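Local coordinates for putative exported protein (Bacteroides fragilis, PDB 3FZX) that is of unknown function but binds calcium and has a YmcC-like barrel fold, which suggests a role in binding lipids, at residues 14-18 with 214-218. Residue numbers count along the deposited sequence, not the author numbering.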
# COMPACT_ATOMS: atom_id res chain seq x y z
N GLN A 14 19.97 6.92 1.66
CA GLN A 14 20.71 8.08 1.12
C GLN A 14 20.32 8.29 -0.32
O GLN A 14 20.40 7.36 -1.11
CB GLN A 14 22.23 7.85 1.13
CG GLN A 14 22.80 7.39 2.44
CD GLN A 14 24.33 7.30 2.43
OE1 GLN A 14 25.01 7.61 1.42
NE2 GLN A 14 24.88 6.86 3.56
N GLU A 15 19.93 9.51 -0.69
CA GLU A 15 19.56 9.81 -2.08
C GLU A 15 20.65 9.37 -3.03
O GLU A 15 21.80 9.61 -2.77
CB GLU A 15 19.29 11.32 -2.28
CG GLU A 15 17.99 11.77 -1.62
CD GLU A 15 17.60 13.22 -1.92
OE1 GLU A 15 18.41 13.96 -2.55
OE2 GLU A 15 16.47 13.59 -1.50
N GLY A 16 20.26 8.71 -4.12
CA GLY A 16 21.22 8.24 -5.11
C GLY A 16 21.77 6.86 -4.81
O GLY A 16 22.31 6.23 -5.70
N GLU A 17 21.65 6.36 -3.58
CA GLU A 17 22.21 5.04 -3.23
C GLU A 17 21.53 3.96 -4.07
O GLU A 17 20.34 4.07 -4.34
CB GLU A 17 22.05 4.73 -1.73
CG GLU A 17 22.61 3.37 -1.33
CD GLU A 17 22.67 3.14 0.16
OE1 GLU A 17 22.29 4.04 0.94
OE2 GLU A 17 23.10 2.03 0.54
N GLN A 18 22.29 2.93 -4.44
CA GLN A 18 21.85 1.87 -5.36
C GLN A 18 22.23 0.48 -4.83
O GLN A 18 23.38 0.24 -4.51
CB GLN A 18 22.50 2.12 -6.71
CG GLN A 18 21.65 1.74 -7.87
CD GLN A 18 22.21 2.24 -9.17
OE1 GLN A 18 22.77 1.46 -9.95
NE2 GLN A 18 22.08 3.54 -9.41
N GLU A 214 24.08 -8.38 -3.92
CA GLU A 214 25.23 -8.42 -4.80
C GLU A 214 26.10 -7.16 -4.72
O GLU A 214 27.31 -7.24 -4.81
CB GLU A 214 24.73 -8.65 -6.25
CG GLU A 214 25.78 -8.57 -7.36
CD GLU A 214 26.81 -9.66 -7.31
OE1 GLU A 214 26.59 -10.64 -6.58
OE2 GLU A 214 27.83 -9.57 -8.03
N ARG A 215 25.49 -5.98 -4.57
CA ARG A 215 26.25 -4.74 -4.59
C ARG A 215 25.51 -3.58 -3.90
O ARG A 215 24.29 -3.47 -4.02
CB ARG A 215 26.53 -4.36 -6.06
CG ARG A 215 27.47 -3.19 -6.27
CD ARG A 215 27.52 -2.71 -7.71
NE ARG A 215 28.34 -1.50 -7.83
CZ ARG A 215 28.49 -0.74 -8.93
NH1 ARG A 215 27.88 -1.05 -10.07
NH2 ARG A 215 29.26 0.35 -8.88
N ILE A 216 26.29 -2.76 -3.17
CA ILE A 216 25.84 -1.51 -2.58
C ILE A 216 26.72 -0.41 -3.19
O ILE A 216 27.93 -0.50 -3.12
CB ILE A 216 26.03 -1.52 -1.05
CG1 ILE A 216 25.13 -2.58 -0.39
CG2 ILE A 216 25.71 -0.16 -0.45
CD1 ILE A 216 25.49 -2.92 1.05
N LYS A 217 26.12 0.59 -3.82
CA LYS A 217 26.83 1.73 -4.41
C LYS A 217 26.22 2.98 -3.76
O LYS A 217 25.06 3.31 -4.03
CB LYS A 217 26.63 1.78 -5.93
CG LYS A 217 27.41 2.89 -6.66
CD LYS A 217 26.85 3.13 -8.06
CE LYS A 217 27.66 4.18 -8.84
NZ LYS A 217 27.03 4.55 -10.15
N LYS A 218 26.98 3.61 -2.87
CA LYS A 218 26.56 4.84 -2.22
C LYS A 218 27.20 5.99 -2.98
O LYS A 218 26.75 6.36 -4.07
CB LYS A 218 27.01 4.86 -0.76
CG LYS A 218 26.46 3.74 0.05
CD LYS A 218 26.84 3.90 1.48
CE LYS A 218 26.21 2.81 2.30
NZ LYS A 218 26.50 3.03 3.74
OXT LYS A 218 28.18 6.58 -2.52
O HOH W 1 24.32 -1.55 -6.64
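Backbone hydrogen bonds carry this contact, which brings the first and last strands of the antiparallel barrel, 18-25 and 207-217, together at its surface. Q18 and K217 form an antiparallel hydrogen-bonded pair: Q18 N donates to K217 O and K217 N donates to Q18 O, each over 2.8 Å. Two longer CA-H...O contacts flank them, E17 CA to K217 O at 3.4 Å and I216 CA to Q18 O at 3.6 Å. A water binds weakly to Q18 O (2.9 Å) and R215 O (3.2 Å), close to where E214 and R215 both face T20 in a classic beta bulge.

A type II turn from Q14 to E17, closed by E17 N to Q14 O at 2.9 Å, leads the chain into this pairing. G16 suits its third position, because at phi 88° a CB would collide with the carbonyl oxygen of E15.

Side chains add van der Waals contact. Q18 and K217 lie on the same face, their CB atoms 4.2 Å apart; both pair flexible methylenes with polar ends that tolerate solvent. E17 extends along I216 and K218, with E17 OE2 3.5 Å from I216 CG2 and 3.7 Å from K218 CE. Q14 OE1 comes within 4.0 Å of K218 CB.

Although the E17 carboxylate and the K218 side-chain ammonium are opposite in charge, E17 OE2 is 4.8 Å from K218 NZ, too far for a salt bridge, and K218 also carries the C-terminal carboxylate. The barrel seam here therefore depends chiefly on main-chain hydrogen bonding, which is largely indifferent to side-chain identity.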